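Local atomic coordinates of ferric enterobactin receptor PIRA (Pseudomonas aeruginosa, PDB entry 5FP2), a protein that probably takes up ferric siderophores such as ferric enterobactin across the outer membrane, as a TonB-dependent receptor exploited by siderophore-drug conjugates. Residues I48-P52 against S626-T630; R160-R166 against S190-P194; F308-V314 against S354-P360; S406-K410 against N479-L483; I661-A666 against G678-F684. One frame throughout, in Å; residues are numbered along the deposited sequence.

Contact 1: residues I48-P52 against S626-T630; sequences IRKRP and STQLT
Lys50 NZ and Gln628 NE2 converge on a single oxygen, OD2 of Asp618 on the neighbouring strand 610-619: the ammonium makes a salt bridge to it and the amide a hydrogen bond. The two nitrogens therefore stand side by side, Lys50 NZ 3.7 Å from Gln628 NE2, with no bond between them. Their chains cross at about a right angle. Gln628 reaches in with its chain extended beyond CG, whereas Lys50 bends at chi2, chi3 and chi4 and lays its CD 4.0 Å from Ser626 OG. At the other end of the amide, Gln628 OE1 faces the carbonyl O of Lys50 at 3.6 Å; that carbonyl takes a weak hydrogen bond from Arg677 NE. Arg51 runs out nearly straight from CG to NE toward the next inward residue of the strand, Thr630, and its NH2 ends 3.6 Å from Thr630 OG1, met obliquely from the opposite direction. The guanidinium plane is turned 60° from the Gln628 amide. Helix 45-50 of the plug thus meets barrel strand 625-634 without one direct hydrogen bond between the two segments. The shared carboxylate, which the lysine would help keep negative, implies an indirect, charge-assisted link between plug and barrel wall.

Contact 2: residues R160-R166 against S190-P194; sequences RPTDRLR and SLSGP
Arg166 and Ser192 form an antiparallel hydrogen-bonded pair with CA atoms 5.0 Å apart: Ser192 N donates to Arg166 O at 2.7 Å, while the return bond from Arg166 N to Ser192 O is weak, bent to 122° at its hydrogen. Both side chains rise on the same face of the sheet, where Arg166 CB passes 3.4 Å from Ser192 OG. That hydroxyl lies between the backbone N and carbonyl carbon of its own residue (chi1 86°), which turns it toward this CB. Here the chain leaves plug strand 152-158 and enters 166-176, the first strand of the 22-stranded barrel characteristic of TonB-dependent receptors, so residues 160-165 are the passage from one domain to the other. The Pro194 ring lies against this passage, its CG 3.4 Å from Asp163 O and its CD 3.6 Å from Thr162 O. Leu165 and Leu191 meet methyl to methyl, 4.2 Å between their CD1 atoms, and both also touch Phe717, just beyond the last barrel strand. At the start of the passage, Arg160 is bound to the barrel by a salt bridge from its NH1 to Asp255 OD2.

Contact 3: residues F308-V314 against S354-P360; sequences FGTSRFV and SGELNLP
Thr310 and Asn358 exchange two backbone bonds, Thr310 N to Asn358 O and Asn358 N to Thr310 O, both 3.0 Å; the second is the straighter at its hydrogen, 165°. Val314 N also donates to Ser354 O, at 3.0 Å. The segment axes run 4.7 Å apart and 176° from parallel, so the strands are almost exactly antiparallel. On the face of Thr310 and Asn358, Thr310 OG1 lies 3.6 Å from Asn358 ND2, and the two side chains cross obliquely. The other face carries Leu357 and Phe313; the Phe313 ring, its CG anti to the carbonyl carbon (chi1 -61°), meets the backbone of Gly355 at a slant, with CD1 3.4 Å from Gly355 CA. Beside the strand end, Phe308 and Leu359 point the same way, and Leu359 CD2 meets the ring edge in plane, 3.7 Å from Phe308 CD1. Outer partners hold residues of both strands: Thr370 OG1 binds Asn358 OD1, Trp306 NE1 binds Ser311 OG, and Glu356 OE2 accepts from Tyr417 OH and forms a salt bridge with plug residue Arg144. This pair is one seam of the barrel wall: strand 292-306 flanks 309-323 on one side, strand 367-381 flanks 345-361 on the other, and plug strand 101-102 touches Arg312 and Val314 through Lys101.

Contact 4: residues S406-K410 against N479-L483; sequences SPKSK and NPNYL
The Tyr482 ring points its hydroxyl end at segment 406-410, where strand 408-423 begins, so that Ser409 and Pro407 are met at the rim of the ring and not over a face. Ser409 CB lies in the ring plane, and Ser409 OG and Tyr482 OH are hydrogen-bonded at 2.6 Å, with either hydroxyl a possible donor. The carbonyl O of Pro407 lies 3.0 Å from Tyr482 OH, a second polar neighbour of the phenol. Ser409 reaches the phenol with OG anti to its carbonyl carbon (chi1 -59°). A second group approaches the same serine: Asn479 ND2 gives Ser409 OG a weak bond, 3.4 Å long and bent to 124° at the hydrogen. Asn479 extends across with CG anti to its backbone N, while its OD1 accepts from Asn481 N at 3.3 Å, an Asx turn. Asn479 to Tyr482 form a type I beta turn, and both its end residues, Asn479 and Tyr482, reach Ser409 OG. Farther off, Asn481 ND2 lies 3.8 Å from Ser406 OG. The start of strand 408-423 is bonded through Ser409 to Leu380 of strand 367-381, which the Tyr482 side chain also touches; the Tyr476 ring packs on Tyr482 within the long loop that joins barrel strands 460-471 and 511-524.

Contact 5: residues I661-A666 against G678-F684; sequences IWGVSA and GGVSNLF
Backbone bonds join Ala666 and Gly678 in both directions, Ala666 N to Gly678 O at 2.7 Å and Gly678 N to Ala666 O at 2.9 Å, and Val664 and Val680 form a second hydrogen-bonded pair, Val680 N reaching Val664 O at 2.8 Å. Past Ser681 the register slips: Trp662 O takes Leu683 N at 2.6 Å, nearly along the C=O axis, while Asn682 N, also near that oxygen, is poorly angled for a bond. These are the two arms of a beta hairpin, strands 659-669 and 674-681, within the barrel sheet, with axes 175° apart in direction. Apolar contacts gather on the side of Val664 and Val680, where Val664 CG1 lies 3.9 Å from Val680 CB and Leu683 CD1 approaches Val664 CB. Aromatic contact follows at the open end of the hairpin, away from its turn: Phe684 turns its edge toward the face of the Trp662 five-membered ring in an offset edge-to-face pair, centroids 5.7 Å apart and planes at 74°. Trp662 CG lies in the plane of the phenyl ring at that edge. Polar side chains look elsewhere, Ser665 OG to Tyr710 OH, and Asn682 ND2 to the carbonyls of Pro705 and Lys686.

How the contacts relate
All five contacts reach the 22-stranded barrel; apart from contacts 1 and 5 they do not touch, their centres lying 26 to 48 Å apart. Contacts 2, 3, 4 and 5 follow in series along the chain; contact 1, from the plug to strand 625-634, encloses contacts 2, 3 and 4. Contacts 1 and 5 are neighbours, centres about 10 Å apart, because strands 625-634 and 659-669 pair: Thr630 O lies 2.6 Å from Gly663 N, probably hydrogen-bonded. Contact 4 lies across the chain's centre from contact 1. Contacts 3 and 5 join adjacent barrel strands, contact 4 ties a loop to the wall, and contacts 1 and 2 connect plug to barrel, consistent with a plugged TonB-dependent channel.

Contact 1: residues I48-P52 against S626-T630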
# COMPACT_ATOMS: atom_id res chain seq x y z
N ILE A 48 14.03 0.40 -1.08
CA ILE A 48 13.73 0.84 0.27
C ILE A 48 15.04 0.97 1.02
O ILE A 48 15.26 1.91 1.80
CB ILE A 48 12.87 -0.21 0.97
CG1 ILE A 48 11.49 -0.30 0.30
CG2 ILE A 48 12.73 0.10 2.46
CD1 ILE A 48 10.64 -1.45 0.83
N ARG A 49 15.89 -0.02 0.76
CA ARG A 49 17.20 -0.19 1.38
C ARG A 49 18.10 1.00 1.06
O ARG A 49 18.96 1.36 1.88
CB ARG A 49 17.83 -1.52 0.91
CG ARG A 49 19.34 -1.48 0.72
CD ARG A 49 19.92 -2.81 0.23
NE ARG A 49 20.36 -2.75 -1.18
CZ ARG A 49 21.08 -1.76 -1.72
NH1 ARG A 49 21.45 -0.71 -1.00
NH2 ARG A 49 21.45 -1.83 -2.99
N LYS A 50 17.88 1.63 -0.09
CA LYS A 50 18.65 2.81 -0.51
C LYS A 50 18.09 4.11 0.07
O LYS A 50 18.82 5.09 0.21
CB LYS A 50 18.66 2.93 -2.02
CG LYS A 50 19.29 1.75 -2.73
CD LYS A 50 20.02 2.21 -3.99
CE LYS A 50 19.55 1.47 -5.24
NZ LYS A 50 18.35 2.11 -5.85
N ARG A 51 16.81 4.10 0.41
CA ARG A 51 16.07 5.28 0.83
C ARG A 51 15.26 4.96 2.11
O ARG A 51 14.03 4.98 2.10
CB ARG A 51 15.12 5.66 -0.30
CG ARG A 51 15.05 7.14 -0.68
CD ARG A 51 13.76 7.43 -1.42
NE ARG A 51 13.78 8.72 -2.10
CZ ARG A 51 13.02 9.77 -1.76
NH1 ARG A 51 12.18 9.70 -0.73
NH2 ARG A 51 13.09 10.88 -2.49
N PRO A 52 15.96 4.54 3.18
CA PRO A 52 15.29 4.27 4.44
C PRO A 52 14.32 5.37 4.84
O PRO A 52 14.76 6.48 5.06
CB PRO A 52 16.45 4.26 5.44
CG PRO A 52 17.55 5.02 4.79
CD PRO A 52 17.41 4.63 3.35
N SER A 626 27.49 3.09 -3.19
CA SER A 626 26.29 3.49 -3.90
C SER A 626 25.82 4.87 -3.45
O SER A 626 25.82 5.19 -2.27
CB SER A 626 25.20 2.44 -3.67
OG SER A 626 23.92 3.02 -3.75
N THR A 627 25.42 5.71 -4.40
CA THR A 627 25.13 7.11 -4.07
C THR A 627 23.91 7.68 -4.80
O THR A 627 23.75 7.49 -6.01
CB THR A 627 26.31 8.07 -4.39
OG1 THR A 627 27.53 7.35 -4.59
CG2 THR A 627 26.50 9.07 -3.24
N GLN A 628 23.06 8.36 -4.04
CA GLN A 628 21.86 8.99 -4.58
C GLN A 628 21.90 10.49 -4.34
O GLN A 628 22.25 10.96 -3.26
CB GLN A 628 20.58 8.43 -3.93
CG GLN A 628 19.82 7.49 -4.85
CD GLN A 628 18.77 6.62 -4.15
OE1 GLN A 628 18.44 6.78 -2.96
NE2 GLN A 628 18.28 5.64 -4.91
N LEU A 629 21.49 11.22 -5.37
CA LEU A 629 20.90 12.54 -5.20
C LEU A 629 19.41 12.41 -5.48
O LEU A 629 19.01 11.77 -6.47
CB LEU A 629 21.55 13.49 -6.20
CG LEU A 629 21.52 14.99 -5.89
CD1 LEU A 629 22.04 15.24 -4.48
CD2 LEU A 629 22.31 15.77 -6.96
N THR A 630 18.59 12.94 -4.59
CA THR A 630 17.15 12.96 -4.85
C THR A 630 16.50 14.29 -4.59
O THR A 630 16.81 15.00 -3.63
CB THR A 630 16.38 11.99 -3.98
OG1 THR A 630 16.27 12.54 -2.66
CG2 THR A 630 17.05 10.61 -3.96

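Contact 2: residues R160-R166 against S190-P194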
# COMPACT_ATOMS: atom_id res chain seq x y z
N ARG A 160 9.69 -14.22 3.48
CA ARG A 160 8.99 -15.48 3.80
C ARG A 160 9.93 -16.61 4.30
O ARG A 160 11.11 -16.65 3.98
CB ARG A 160 8.16 -15.92 2.59
CG ARG A 160 6.77 -15.28 2.54
CD ARG A 160 5.86 -15.94 1.53
NE ARG A 160 5.81 -17.39 1.71
CZ ARG A 160 4.95 -18.03 2.52
NH1 ARG A 160 3.98 -17.35 3.13
NH2 ARG A 160 5.06 -19.35 2.72
N PRO A 161 9.41 -17.50 5.15
CA PRO A 161 10.27 -18.56 5.65
C PRO A 161 11.11 -19.21 4.56
O PRO A 161 10.64 -19.39 3.45
CB PRO A 161 9.28 -19.58 6.21
CG PRO A 161 8.02 -18.82 6.44
CD PRO A 161 7.99 -17.82 5.33
N THR A 162 12.32 -19.62 4.90
CA THR A 162 13.26 -20.10 3.91
C THR A 162 13.90 -21.40 4.38
O THR A 162 13.83 -21.74 5.56
CB THR A 162 14.32 -19.01 3.64
OG1 THR A 162 15.31 -19.49 2.72
CG2 THR A 162 14.95 -18.57 4.95
N ASP A 163 14.48 -22.15 3.45
CA ASP A 163 15.03 -23.48 3.75
C ASP A 163 16.29 -23.39 4.60
O ASP A 163 16.77 -24.39 5.13
CB ASP A 163 15.34 -24.23 2.45
CG ASP A 163 16.16 -23.39 1.46
OD1 ASP A 163 16.71 -22.35 1.87
OD2 ASP A 163 16.22 -23.75 0.27
N ARG A 164 16.82 -22.17 4.73
CA ARG A 164 18.04 -21.91 5.48
C ARG A 164 17.76 -20.81 6.50
O ARG A 164 16.79 -20.08 6.36
CB ARG A 164 19.14 -21.48 4.52
CG ARG A 164 19.57 -22.55 3.52
CD ARG A 164 20.75 -22.08 2.67
NE ARG A 164 20.46 -20.84 1.94
CZ ARG A 164 21.14 -20.40 0.88
NH1 ARG A 164 22.19 -21.09 0.43
NH2 ARG A 164 20.77 -19.29 0.27
N LEU A 165 18.55 -20.74 7.56
CA LEU A 165 18.21 -19.87 8.69
C LEU A 165 18.66 -18.47 8.37
O LEU A 165 19.70 -18.28 7.75
CB LEU A 165 18.89 -20.33 9.99
CG LEU A 165 18.82 -19.34 11.17
CD1 LEU A 165 17.53 -19.49 11.96
CD2 LEU A 165 20.02 -19.45 12.11
N ARG A 166 17.91 -17.48 8.83
CA ARG A 166 18.03 -16.13 8.32
C ARG A 166 17.67 -15.14 9.40
O ARG A 166 16.54 -15.11 9.88
CB ARG A 166 17.12 -15.94 7.10
CG ARG A 166 17.50 -14.79 6.19
CD ARG A 166 16.56 -14.69 4.99
NE ARG A 166 17.25 -15.04 3.75
CZ ARG A 166 17.04 -14.46 2.56
NH1 ARG A 166 16.14 -13.48 2.41
NH2 ARG A 166 17.73 -14.88 1.51
N SER A 190 14.42 -9.40 11.64
CA SER A 190 13.64 -10.47 11.07
C SER A 190 14.38 -11.79 11.16
O SER A 190 15.48 -11.93 10.63
CB SER A 190 13.32 -10.19 9.62
OG SER A 190 13.20 -11.43 8.92
N LEU A 191 13.75 -12.78 11.77
CA LEU A 191 14.32 -14.11 11.87
C LEU A 191 13.41 -15.09 11.12
O LEU A 191 12.19 -14.96 11.12
CB LEU A 191 14.42 -14.51 13.34
CG LEU A 191 15.21 -15.79 13.63
CD1 LEU A 191 16.68 -15.59 13.29
CD2 LEU A 191 15.08 -16.20 15.08
N SER A 192 14.03 -16.01 10.39
CA SER A 192 13.28 -16.96 9.58
C SER A 192 14.12 -18.19 9.27
O SER A 192 15.35 -18.11 9.15
CB SER A 192 12.78 -16.29 8.28
OG SER A 192 13.75 -16.32 7.23
N GLY A 193 13.46 -19.32 9.09
CA GLY A 193 14.19 -20.57 8.91
C GLY A 193 13.34 -21.83 9.05
O GLY A 193 12.12 -21.77 9.19
N PRO A 194 13.99 -22.98 8.95
CA PRO A 194 13.25 -24.22 9.08
C PRO A 194 13.30 -24.73 10.49
O PRO A 194 14.26 -24.49 11.20
CB PRO A 194 14.00 -25.17 8.15
CG PRO A 194 15.41 -24.68 8.19
CD PRO A 194 15.35 -23.20 8.42

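Contact 3: residues F308-V314 against S354-P360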
# COMPACT_ATOMS: atom_id res chain seq x y z
N PHE A 308 -5.82 -28.20 -12.00
CA PHE A 308 -6.65 -27.25 -12.73
C PHE A 308 -6.37 -25.79 -12.34
O PHE A 308 -7.10 -24.89 -12.73
CB PHE A 308 -8.14 -27.55 -12.49
CG PHE A 308 -8.53 -27.59 -11.05
CD1 PHE A 308 -8.82 -26.42 -10.36
CD2 PHE A 308 -8.51 -28.79 -10.35
CE1 PHE A 308 -9.11 -26.44 -9.01
CE2 PHE A 308 -8.80 -28.82 -9.00
CZ PHE A 308 -9.09 -27.65 -8.33
N GLY A 309 -5.27 -25.55 -11.63
CA GLY A 309 -4.93 -24.18 -11.26
C GLY A 309 -4.57 -24.05 -9.80
O GLY A 309 -3.94 -24.94 -9.23
N THR A 310 -4.97 -22.94 -9.17
CA THR A 310 -4.55 -22.67 -7.80
C THR A 310 -5.66 -22.07 -6.95
O THR A 310 -6.70 -21.68 -7.46
CB THR A 310 -3.35 -21.73 -7.76
OG1 THR A 310 -3.77 -20.40 -8.08
CG2 THR A 310 -2.29 -22.18 -8.74
N SER A 311 -5.45 -22.10 -5.64
CA SER A 311 -6.46 -21.68 -4.66
C SER A 311 -5.80 -21.00 -3.46
O SER A 311 -4.64 -21.27 -3.14
CB SER A 311 -7.24 -22.89 -4.15
OG SER A 311 -6.46 -23.65 -3.26
N ARG A 312 -6.53 -20.10 -2.83
CA ARG A 312 -6.03 -19.40 -1.67
C ARG A 312 -7.20 -19.04 -0.78
O ARG A 312 -8.02 -18.20 -1.13
CB ARG A 312 -5.28 -18.13 -2.06
CG ARG A 312 -4.83 -17.26 -0.89
CD ARG A 312 -3.96 -16.10 -1.37
NE ARG A 312 -3.47 -15.27 -0.27
CZ ARG A 312 -3.83 -14.00 -0.05
NH1 ARG A 312 -4.77 -13.42 -0.79
NH2 ARG A 312 -3.30 -13.32 0.96
N PHE A 313 -7.31 -19.74 0.35
CA PHE A 313 -8.34 -19.44 1.32
C PHE A 313 -7.73 -18.79 2.55
O PHE A 313 -6.62 -19.13 2.97
CB PHE A 313 -9.13 -20.72 1.66
CG PHE A 313 -9.83 -21.33 0.47
CD1 PHE A 313 -11.02 -20.80 -0.01
CD2 PHE A 313 -9.24 -22.37 -0.25
CE1 PHE A 313 -11.66 -21.36 -1.12
CE2 PHE A 313 -9.85 -22.90 -1.38
CZ PHE A 313 -11.07 -22.40 -1.81
N VAL A 314 -8.42 -17.77 3.04
CA VAL A 314 -7.96 -16.99 4.17
C VAL A 314 -9.02 -16.85 5.27
O VAL A 314 -10.11 -16.34 5.04
CB VAL A 314 -7.59 -15.57 3.73
CG1 VAL A 314 -7.07 -14.79 4.93
CG2 VAL A 314 -6.56 -15.60 2.61
N SER A 354 -12.18 -15.72 2.90
CA SER A 354 -11.78 -15.36 1.53
C SER A 354 -11.44 -16.60 0.73
O SER A 354 -10.76 -17.50 1.22
CB SER A 354 -10.57 -14.42 1.55
OG SER A 354 -10.73 -13.40 2.53
N GLY A 355 -11.90 -16.65 -0.51
CA GLY A 355 -11.58 -17.75 -1.40
C GLY A 355 -11.19 -17.15 -2.73
O GLY A 355 -11.78 -16.16 -3.17
N GLU A 356 -10.11 -17.67 -3.32
CA GLU A 356 -9.76 -17.29 -4.68
C GLU A 356 -9.22 -18.46 -5.47
O GLU A 356 -8.31 -19.17 -5.02
CB GLU A 356 -8.73 -16.16 -4.71
CG GLU A 356 -8.31 -15.84 -6.13
CD GLU A 356 -7.77 -14.44 -6.30
OE1 GLU A 356 -6.55 -14.25 -6.08
OE2 GLU A 356 -8.54 -13.53 -6.67
N LEU A 357 -9.80 -18.65 -6.65
CA LEU A 357 -9.37 -19.68 -7.58
C LEU A 357 -8.76 -19.01 -8.77
O LEU A 357 -9.31 -18.04 -9.25
CB LEU A 357 -10.56 -20.48 -8.10
CG LEU A 357 -11.03 -21.58 -7.15
CD1 LEU A 357 -12.43 -22.03 -7.53
CD2 LEU A 357 -10.04 -22.72 -7.22
N ASN A 358 -7.68 -19.57 -9.29
CA ASN A 358 -7.18 -19.20 -10.59
C ASN A 358 -7.09 -20.41 -11.51
O ASN A 358 -6.30 -21.32 -11.28
CB ASN A 358 -5.81 -18.53 -10.44
CG ASN A 358 -5.89 -17.24 -9.66
OD1 ASN A 358 -6.28 -16.21 -10.19
ND2 ASN A 358 -5.62 -17.31 -8.38
N LEU A 359 -7.94 -20.43 -12.54
CA LEU A 359 -8.02 -21.57 -13.45
C LEU A 359 -7.66 -21.17 -14.89
O LEU A 359 -8.48 -20.59 -15.61
CB LEU A 359 -9.42 -22.20 -13.40
CG LEU A 359 -10.22 -22.00 -12.10
CD1 LEU A 359 -11.70 -22.27 -12.34
CD2 LEU A 359 -9.70 -22.88 -10.98
N PRO A 360 -6.43 -21.49 -15.32
CA PRO A 360 -6.07 -21.27 -16.70
C PRO A 360 -6.86 -22.17 -17.63
O PRO A 360 -6.94 -23.38 -17.39
CB PRO A 360 -4.59 -21.63 -16.73
CG PRO A 360 -4.45 -22.67 -15.70
CD PRO A 360 -5.45 -22.34 -14.63

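Contact 4: residues S406-K410 against N479-L483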
# COMPACT_ATOMS: atom_id res chain seq x y z
N SER A 406 -26.96 0.89 23.72
CA SER A 406 -26.68 0.62 22.31
C SER A 406 -25.24 0.97 21.95
O SER A 406 -25.00 1.77 21.04
CB SER A 406 -27.65 1.41 21.41
OG SER A 406 -27.33 1.25 20.04
N PRO A 407 -24.27 0.38 22.67
CA PRO A 407 -22.87 0.75 22.46
C PRO A 407 -22.22 0.01 21.29
O PRO A 407 -21.19 0.46 20.77
CB PRO A 407 -22.20 0.36 23.77
CG PRO A 407 -23.01 -0.81 24.26
CD PRO A 407 -24.40 -0.66 23.71
N LYS A 408 -22.83 -1.10 20.88
CA LYS A 408 -22.26 -1.96 19.83
C LYS A 408 -22.79 -1.59 18.44
O LYS A 408 -23.93 -1.15 18.28
CB LYS A 408 -22.53 -3.43 20.14
CG LYS A 408 -21.49 -4.05 21.05
CD LYS A 408 -21.91 -5.43 21.57
CE LYS A 408 -22.92 -5.33 22.70
NZ LYS A 408 -23.02 -6.59 23.48
N SER A 409 -21.95 -1.78 17.43
CA SER A 409 -22.37 -1.62 16.06
C SER A 409 -21.75 -2.70 15.20
O SER A 409 -20.54 -2.91 15.25
CB SER A 409 -21.94 -0.25 15.54
OG SER A 409 -22.51 0.79 16.32
N LYS A 410 -22.56 -3.32 14.35
CA LYS A 410 -22.08 -4.36 13.46
C LYS A 410 -22.31 -4.03 11.98
O LYS A 410 -22.97 -3.05 11.63
CB LYS A 410 -22.75 -5.69 13.79
CG LYS A 410 -23.29 -5.78 15.21
CD LYS A 410 -24.30 -6.91 15.38
CE LYS A 410 -24.53 -7.25 16.85
NZ LYS A 410 -25.02 -6.09 17.64
N ASN A 479 -24.02 5.69 11.50
CA ASN A 479 -24.80 5.54 12.72
C ASN A 479 -24.94 6.85 13.47
O ASN A 479 -23.96 7.38 13.99
CB ASN A 479 -24.16 4.48 13.63
CG ASN A 479 -24.97 4.21 14.88
OD1 ASN A 479 -26.14 4.61 14.98
ND2 ASN A 479 -24.36 3.55 15.86
N PRO A 480 -26.18 7.37 13.56
CA PRO A 480 -26.44 8.68 14.16
C PRO A 480 -26.17 8.75 15.66
O PRO A 480 -26.18 9.84 16.23
CB PRO A 480 -27.93 8.92 13.89
CG PRO A 480 -28.31 7.94 12.83
CD PRO A 480 -27.40 6.77 13.01
N ASN A 481 -26.00 7.61 16.30
CA ASN A 481 -25.80 7.58 17.73
C ASN A 481 -24.38 7.95 18.14
O ASN A 481 -24.17 8.41 19.25
CB ASN A 481 -26.16 6.20 18.26
CG ASN A 481 -27.58 5.81 17.92
OD1 ASN A 481 -28.35 6.63 17.41
ND2 ASN A 481 -27.93 4.54 18.17
N TYR A 482 -23.43 7.80 17.22
CA TYR A 482 -22.05 8.16 17.50
C TYR A 482 -21.78 9.63 17.24
O TYR A 482 -22.03 10.13 16.14
CB TYR A 482 -21.09 7.33 16.66
CG TYR A 482 -21.04 5.87 17.05
CD1 TYR A 482 -20.86 5.49 18.38
CD2 TYR A 482 -21.22 4.88 16.10
CE1 TYR A 482 -20.85 4.15 18.76
CE2 TYR A 482 -21.20 3.54 16.46
CZ TYR A 482 -21.01 3.18 17.79
OH TYR A 482 -20.96 1.86 18.14
N LEU A 483 -21.20 10.29 18.24
CA LEU A 483 -20.80 11.69 18.11
C LEU A 483 -19.32 11.88 18.42
O LEU A 483 -18.83 11.48 19.49
CB LEU A 483 -21.68 12.57 19.01
CG LEU A 483 -22.35 11.87 20.20
CD1 LEU A 483 -21.36 11.72 21.34
CD2 LEU A 483 -23.61 12.60 20.65

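Contact 5: residues I661-A666 against G678-F684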
# COMPACT_ATOMS: atom_id res chain seq x y z
N ILE A 661 12.98 20.36 -2.84
CA ILE A 661 13.54 19.74 -1.64
C ILE A 661 14.48 18.60 -2.01
O ILE A 661 14.08 17.64 -2.65
CB ILE A 661 12.40 19.21 -0.76
CG1 ILE A 661 12.01 20.28 0.25
CG2 ILE A 661 12.79 17.92 -0.07
CD1 ILE A 661 10.56 20.65 0.15
N TRP A 662 15.75 18.72 -1.62
CA TRP A 662 16.77 17.83 -2.15
C TRP A 662 17.46 17.07 -1.06
O TRP A 662 17.93 17.69 -0.11
CB TRP A 662 17.86 18.62 -2.84
CG TRP A 662 17.68 18.89 -4.31
CD1 TRP A 662 18.25 18.22 -5.34
CD2 TRP A 662 16.93 19.95 -4.89
NE1 TRP A 662 17.90 18.78 -6.54
CE2 TRP A 662 17.06 19.83 -6.29
CE3 TRP A 662 16.12 20.96 -4.37
CZ2 TRP A 662 16.50 20.75 -7.18
CZ3 TRP A 662 15.48 21.81 -5.26
CH2 TRP A 662 15.72 21.74 -6.65
N GLY A 663 17.66 15.77 -1.25
CA GLY A 663 18.43 14.97 -0.30
C GLY A 663 19.64 14.36 -0.97
O GLY A 663 19.66 14.15 -2.18
N VAL A 664 20.65 14.03 -0.16
CA VAL A 664 21.76 13.20 -0.60
C VAL A 664 21.89 11.98 0.30
O VAL A 664 21.54 12.04 1.47
CB VAL A 664 23.08 13.99 -0.59
CG1 VAL A 664 23.49 14.37 0.82
CG2 VAL A 664 24.18 13.20 -1.28
N SER A 665 22.44 10.90 -0.25
CA SER A 665 22.38 9.58 0.37
C SER A 665 23.51 8.66 -0.10
O SER A 665 23.82 8.55 -1.29
CB SER A 665 21.04 8.93 0.04
OG SER A 665 20.69 7.98 1.02
N ALA A 666 24.13 7.98 0.87
CA ALA A 666 25.26 7.09 0.58
C ALA A 666 25.09 5.77 1.28
O ALA A 666 24.49 5.71 2.34
CB ALA A 666 26.57 7.73 1.00
N GLY A 678 23.76 6.31 5.07
CA GLY A 678 23.68 7.63 5.69
C GLY A 678 23.34 8.72 4.67
O GLY A 678 23.58 8.56 3.48
N GLY A 679 22.78 9.82 5.15
CA GLY A 679 22.11 10.75 4.27
C GLY A 679 21.71 12.05 4.92
O GLY A 679 21.52 12.13 6.13
N VAL A 680 21.64 13.10 4.10
CA VAL A 680 21.02 14.36 4.49
C VAL A 680 19.74 14.59 3.73
O VAL A 680 19.69 14.37 2.53
CB VAL A 680 21.88 15.57 4.18
CG1 VAL A 680 21.14 16.80 4.65
CG2 VAL A 680 23.24 15.47 4.85
N SER A 681 18.69 14.95 4.46
CA SER A 681 17.39 15.20 3.85
C SER A 681 17.10 16.68 3.98
O SER A 681 17.39 17.30 5.01
CB SER A 681 16.30 14.40 4.55
OG SER A 681 15.89 15.09 5.73
N ASN A 682 16.48 17.23 2.94
CA ASN A 682 16.33 18.65 2.85
C ASN A 682 17.71 19.30 3.00
O ASN A 682 17.94 20.21 3.81
CB ASN A 682 15.34 19.18 3.88
CG ASN A 682 14.81 20.58 3.52
OD1 ASN A 682 15.29 21.25 2.59
ND2 ASN A 682 13.78 21.01 4.24
N LEU A 683 18.62 18.84 2.15
CA LEU A 683 19.91 19.47 1.97
C LEU A 683 19.91 20.98 2.23
O LEU A 683 20.65 21.46 3.10
CB LEU A 683 20.39 19.23 0.54
CG LEU A 683 21.57 18.26 0.46
CD1 LEU A 683 22.08 18.19 -0.98
CD2 LEU A 683 22.67 18.73 1.40
N PHE A 684 19.11 21.72 1.47
CA PHE A 684 19.19 23.18 1.48
C PHE A 684 18.28 23.84 2.52
O PHE A 684 18.08 25.05 2.46
CB PHE A 684 18.88 23.70 0.08
CG PHE A 684 19.75 23.09 -1.00
CD1 PHE A 684 21.10 23.40 -1.09
CD2 PHE A 684 19.22 22.21 -1.94
CE1 PHE A 684 21.92 22.80 -2.04
CE2 PHE A 684 20.04 21.59 -2.88
CZ PHE A 684 21.39 21.89 -2.93